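Local structure of FERM, RhoGEF and pleckstrin domain-containing protein 2 (Mus musculus, 4GYV) at the interface of chains A and B and the interface of chains A and C. The protein acts, through the DH domain that forms this chain, as a guanine nucleotide exchange factor that activates the small GTPase RAC1. Sequence-based numbering; all coordinates share one arbitrary frame. Chains: chain A/B/C, FERM, RhoGEF and pleckstrin domain-containing protein 2.

Contact 1: the interface of chains A and B. Residues chain A 27, 30-32, 59, 63; chain B 208, 211-212, 214-216.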
# COMPACT_ATOMS: atom_id res chain seq x y z
N GLU A 27 0.70 -12.97 -1.59
CA GLU A 27 -0.65 -12.81 -1.04
C GLU A 27 -1.77 -13.08 -2.06
O GLU A 27 -2.88 -13.42 -1.67
CB GLU A 27 -0.81 -11.46 -0.33
CG GLU A 27 0.17 -11.32 0.83
CD GLU A 27 -0.01 -10.07 1.67
OE1 GLU A 27 -0.64 -9.07 1.24
OE2 GLU A 27 0.53 -10.10 2.79
N THR A 30 -1.85 -16.85 -1.22
CA THR A 30 -2.10 -17.22 0.17
C THR A 30 -3.39 -16.66 0.74
O THR A 30 -4.01 -17.28 1.61
CB THR A 30 -0.93 -16.83 1.06
OG1 THR A 30 -0.88 -15.40 1.23
CG2 THR A 30 0.33 -17.32 0.43
N VAL A 31 -3.79 -15.49 0.25
CA VAL A 31 -4.99 -14.86 0.74
C VAL A 31 -6.11 -14.86 -0.28
O VAL A 31 -7.17 -15.42 -0.03
CB VAL A 31 -4.70 -13.45 1.27
CG1 VAL A 31 -5.99 -12.67 1.52
CG2 VAL A 31 -3.96 -13.54 2.56
N TRP A 32 -5.88 -14.25 -1.43
CA TRP A 32 -6.99 -13.93 -2.32
C TRP A 32 -7.55 -15.11 -3.10
O TRP A 32 -8.77 -15.23 -3.26
CB TRP A 32 -6.62 -12.76 -3.23
CG TRP A 32 -6.25 -11.64 -2.36
CD1 TRP A 32 -5.02 -11.14 -2.18
CD2 TRP A 32 -7.11 -10.91 -1.48
NE1 TRP A 32 -5.04 -10.13 -1.27
CE2 TRP A 32 -6.32 -9.96 -0.82
CE3 TRP A 32 -8.48 -10.96 -1.21
CZ2 TRP A 32 -6.84 -9.07 0.12
CZ3 TRP A 32 -8.99 -10.07 -0.27
CH2 TRP A 32 -8.18 -9.14 0.37
N TYR A 59 6.02 -18.13 2.83
CA TYR A 59 5.57 -16.79 3.19
C TYR A 59 6.03 -16.37 4.60
O TYR A 59 6.49 -15.25 4.80
CB TYR A 59 4.06 -16.68 3.05
CG TYR A 59 3.48 -15.34 3.37
CD1 TYR A 59 3.12 -15.01 4.67
CD2 TYR A 59 3.26 -14.41 2.37
CE1 TYR A 59 2.58 -13.77 4.97
CE2 TYR A 59 2.70 -13.17 2.66
CZ TYR A 59 2.37 -12.85 3.96
OH TYR A 59 1.83 -11.62 4.24
N ARG A 63 8.42 -13.12 5.51
CA ARG A 63 7.91 -12.11 6.39
C ARG A 63 8.85 -11.78 7.52
O ARG A 63 8.95 -10.63 7.92
CB ARG A 63 6.56 -12.52 6.92
CG ARG A 63 5.50 -11.94 6.06
CD ARG A 63 5.32 -10.49 6.39
NE ARG A 63 3.90 -10.27 6.26
CZ ARG A 63 3.09 -9.88 7.23
NH1 ARG A 63 3.54 -9.57 8.43
NH2 ARG A 63 1.81 -9.77 6.97
N LEU B 208 -6.58 -18.68 6.71
CA LEU B 208 -7.11 -17.58 5.95
C LEU B 208 -7.53 -16.43 6.83
O LEU B 208 -7.11 -15.29 6.62
CB LEU B 208 -8.27 -18.01 5.07
CG LEU B 208 -8.84 -16.85 4.26
CD1 LEU B 208 -7.72 -16.11 3.48
CD2 LEU B 208 -9.93 -17.32 3.35
N LEU B 211 -4.32 -14.81 8.32
CA LEU B 211 -3.53 -14.14 7.31
C LEU B 211 -4.14 -12.87 6.80
O LEU B 211 -3.43 -11.97 6.34
CB LEU B 211 -3.32 -15.07 6.12
CG LEU B 211 -2.31 -16.17 6.39
CD1 LEU B 211 -2.23 -17.07 5.19
CD2 LEU B 211 -1.01 -15.49 6.69
N GLN B 212 -5.47 -12.79 6.85
CA GLN B 212 -6.19 -11.69 6.22
C GLN B 212 -6.14 -10.46 7.11
O GLN B 212 -6.27 -9.33 6.63
CB GLN B 212 -7.62 -12.12 5.96
CG GLN B 212 -8.22 -11.62 4.66
CD GLN B 212 -9.44 -12.45 4.27
OE1 GLN B 212 -9.92 -13.29 5.06
NE2 GLN B 212 -9.95 -12.23 3.05
N ASP B 214 -3.42 -9.80 8.58
CA ASP B 214 -1.98 -9.54 8.58
C ASP B 214 -1.45 -9.43 7.17
O ASP B 214 -0.59 -10.21 6.76
CB ASP B 214 -1.22 -10.64 9.32
CG ASP B 214 0.20 -10.22 9.72
OD1 ASP B 214 0.55 -9.00 9.67
OD2 ASP B 214 0.97 -11.13 10.09
N LEU B 215 -1.95 -8.48 6.41
CA LEU B 215 -1.40 -8.28 5.10
C LEU B 215 -0.14 -7.45 5.22
O LEU B 215 -0.03 -6.57 6.08
CB LEU B 215 -2.42 -7.61 4.18
CG LEU B 215 -3.70 -8.41 4.02
CD1 LEU B 215 -4.53 -7.77 2.95
CD2 LEU B 215 -3.43 -9.89 3.69
N VAL B 216 0.83 -7.75 4.38
CA VAL B 216 2.07 -7.05 4.41
C VAL B 216 1.76 -5.69 3.83
O VAL B 216 2.05 -4.68 4.45
CB VAL B 216 3.10 -7.75 3.54
CG1 VAL B 216 2.70 -7.65 2.10
CG2 VAL B 216 4.43 -7.13 3.72
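OE2 of the A:Glu27 carboxylate is gripped by two donors, one from each chain. The backbone N-H of B:Val216 comes to its syn lone pair, 2.9 Å from N to OE2 and nearly straight at 167°, while the A:Tyr59 phenol OH takes the anti lone pair at 2.5 Å. A glutamate suits this place because its chain, extended beyond CG, carries an acceptor out from the helix to a main-chain N-H. The same phenol oxygen accepts from A:Arg63, whose NE and NH2 meet it side-on, nearly in the guanidinium plane, NE lying 3.2 Å from OH. Bent at chi2 and chi3, the arginine also reaches B:Asp214 tip to tip in a salt bridge, 3.1 Å from NH2 to OD1. NH1 and NH2 both point to OD1, which lies in the guanidinium plane but is met from above the carboxylate plane, the two planes standing 79° apart. An alanine at A:Arg63 would lose the salt bridge and the side-on hold on the phenol, and would probably leave A:Tyr59 and the B:Val216 end less firmly placed. Beside the polar chain, A:Val31 CG2 lies 3.9 Å from B:Leu215 CD2, while its CG1, anti to the backbone N (chi1 168°), sits over the A:Trp32 ring. B:Leu215 CD1 reaches the indole at CZ2, 3.9 Å away, the side chains crossing at about a right angle. In this asymmetric contact between two DH domains, which may come from crystal packing, the end of the modelled B chain, 214-216, leaves helix 196-212 and lies against chain A helices 7-39 and 56-77.

Contact 2: the interface of chains A and C. Residues chain A 13-14, 17-18, 21, 159, 163, 166; chain C 10, 13-14, 17-18.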
# COMPACT_ATOMS: atom_id res chain seq x y z
N LYS A 13 18.65 -1.36 -0.38
CA LYS A 13 17.35 -0.80 -0.65
C LYS A 13 16.63 -1.60 -1.75
O LYS A 13 15.41 -1.81 -1.68
CB LYS A 13 17.46 0.67 -0.99
CG LYS A 13 16.12 1.36 -0.91
CD LYS A 13 15.85 2.13 0.38
CE LYS A 13 14.32 2.34 0.55
NZ LYS A 13 13.90 3.77 0.71
N GLU A 14 17.39 -2.07 -2.74
CA GLU A 14 16.84 -2.92 -3.80
C GLU A 14 16.31 -4.24 -3.21
O GLU A 14 15.26 -4.73 -3.61
CB GLU A 14 17.89 -3.17 -4.91
CG GLU A 14 18.18 -1.97 -5.85
CD GLU A 14 19.50 -2.10 -6.66
OE1 GLU A 14 20.14 -3.18 -6.60
OE2 GLU A 14 19.89 -1.14 -7.38
N ALA A 17 12.93 -3.18 -1.26
CA ALA A 17 11.82 -2.83 -2.13
C ALA A 17 11.31 -4.05 -2.88
O ALA A 17 10.10 -4.23 -3.02
CB ALA A 17 12.21 -1.74 -3.10
N THR A 18 12.22 -4.88 -3.36
CA THR A 18 11.79 -6.06 -4.09
C THR A 18 11.19 -7.14 -3.18
O THR A 18 10.34 -7.90 -3.62
CB THR A 18 12.90 -6.64 -5.00
OG1 THR A 18 14.01 -7.08 -4.21
CG2 THR A 18 13.34 -5.61 -6.00
N THR A 21 7.34 -6.24 -2.58
CA THR A 21 6.53 -6.61 -3.73
C THR A 21 6.31 -8.12 -3.84
O THR A 21 5.22 -8.57 -4.15
CB THR A 21 7.20 -6.19 -5.04
OG1 THR A 21 7.38 -4.79 -5.04
CG2 THR A 21 6.31 -6.55 -6.23
N HIS A 159 17.31 -14.48 -7.45
CA HIS A 159 17.52 -13.06 -7.22
C HIS A 159 18.42 -12.81 -6.03
O HIS A 159 19.30 -11.97 -6.11
CB HIS A 159 16.17 -12.36 -7.03
CG HIS A 159 16.20 -10.91 -7.40
ND1 HIS A 159 15.06 -10.13 -7.46
CD2 HIS A 159 17.22 -10.09 -7.73
CE1 HIS A 159 15.39 -8.90 -7.82
NE2 HIS A 159 16.69 -8.86 -8.00
N LEU A 163 21.92 -10.66 -5.94
CA LEU A 163 22.09 -9.52 -5.05
C LEU A 163 23.30 -9.69 -4.13
O LEU A 163 24.11 -8.79 -3.99
CB LEU A 163 20.81 -9.29 -4.26
CG LEU A 163 19.62 -8.76 -5.07
CD1 LEU A 163 18.29 -9.22 -4.48
CD2 LEU A 163 19.64 -7.23 -5.22
N ARG A 166 26.50 -9.09 -5.91
CA ARG A 166 26.86 -7.72 -6.17
C ARG A 166 27.52 -7.11 -4.94
O ARG A 166 28.51 -6.37 -5.05
CB ARG A 166 25.64 -6.92 -6.55
CG ARG A 166 24.77 -7.58 -7.59
CD ARG A 166 24.39 -6.59 -8.69
NE ARG A 166 23.89 -5.33 -8.14
CZ ARG A 166 22.64 -5.13 -7.78
NH1 ARG A 166 21.73 -6.11 -7.91
NH2 ARG A 166 22.29 -3.94 -7.30
N PHE C 10 15.48 -8.83 -13.72
CA PHE C 10 15.71 -8.40 -12.33
C PHE C 10 16.01 -6.91 -12.19
O PHE C 10 15.47 -6.26 -11.32
CB PHE C 10 16.79 -9.23 -11.66
CG PHE C 10 16.41 -10.68 -11.47
CD1 PHE C 10 15.28 -11.02 -10.75
CD2 PHE C 10 17.21 -11.70 -11.98
CE1 PHE C 10 14.94 -12.36 -10.56
CE2 PHE C 10 16.87 -13.03 -11.79
CZ PHE C 10 15.73 -13.37 -11.09
N LYS C 13 12.84 -5.06 -12.62
CA LYS C 13 11.99 -5.18 -11.46
C LYS C 13 12.54 -4.35 -10.29
O LYS C 13 11.78 -3.74 -9.54
CB LYS C 13 11.80 -6.64 -11.09
CG LYS C 13 10.65 -6.82 -10.13
CD LYS C 13 9.33 -7.26 -10.77
CE LYS C 13 8.15 -6.92 -9.83
NZ LYS C 13 7.29 -8.10 -9.45
N GLU C 14 13.87 -4.30 -10.16
CA GLU C 14 14.52 -3.48 -9.15
C GLU C 14 14.22 -1.99 -9.39
O GLU C 14 13.97 -1.23 -8.45
CB GLU C 14 16.04 -3.75 -9.10
CG GLU C 14 16.47 -5.09 -8.45
CD GLU C 14 17.92 -5.53 -8.78
OE1 GLU C 14 18.66 -4.73 -9.41
OE2 GLU C 14 18.34 -6.66 -8.40
N ALA C 17 10.34 -1.56 -8.35
CA ALA C 17 10.09 -1.63 -6.92
C ALA C 17 10.68 -0.43 -6.20
O ALA C 17 10.05 0.12 -5.30
CB ALA C 17 10.64 -2.92 -6.33
N THR C 18 11.87 -0.03 -6.59
CA THR C 18 12.49 1.11 -5.93
C THR C 18 11.84 2.44 -6.32
O THR C 18 11.85 3.38 -5.54
CB THR C 18 14.03 1.15 -6.12
OG1 THR C 18 14.36 1.30 -7.50
CG2 THR C 18 14.65 -0.09 -5.55
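C:Glu14 and A:His159, the residues with most surface buried here, meet across a helix-to-helix contact. With CG anti to the backbone N (chi1 -154°), the imidazole reaches out from helix 152-170, and its NE2 donates to OE2 of the glutamate carboxylate at 2.8 Å. The bond is nearly straight, 166° at the hydrogen; it lies in the ring plane and uses the anti lone pair of OE2. Histidine suits the place because it offers both an N-H at its edge and a flat face: C:Phe10 stacks on one face, the ring centroids 4.2 Å apart and the planes 29° from parallel, with CD1 over the middle of the imidazole. The carboxylate would probably favour a protonated imidazole. A:Arg166 NH1 adds a weak bond to the same OE2. The two glutamates stack nearly parallel, with A:Glu14 OE1 3.5 Å from C:Glu14 OE1; like charges here would probably repel, and A:Arg166, close to both carboxylates, is likely to ease this. Third in buried surface, C:Ala17 lets the two copies of helix 7-39 come close, its CB 3.8 Å from A:Ala17 CB. C:Thr18 turns its CG2 methyl toward A:Ala17, while its OG1 hydroxyl bonds back to the C:Glu14 carbonyl. Helices 7-39 and 152-170 carry the conserved CR1 and CR3 regions that form the GTPase-binding face of DH domains, so this two-fold pairing, which may be a crystal contact, would probably cover part of that face.

The C-alpha centres of contact 1 and contact 2 lie about 21 Å apart, and helix 7-39 of chain A runs through both. Contact 2 uses its earlier turns, A:Lys13 to A:Thr21, and contact 1 its later ones, A:Glu27 to A:Trp32, so one helix can serve both neighbours at once. In chain A, helix 56-77 supports contact 1 and helix 152-170 contact 2; chain B presents helix 196-212 and the end of its modelled chain, chain C its own helix 7-39. Contact 1 is not an exact two-fold, whereas contact 2 is symmetric. Together they connect three copies within the deposited six-copy assembly, perhaps through crystal packing.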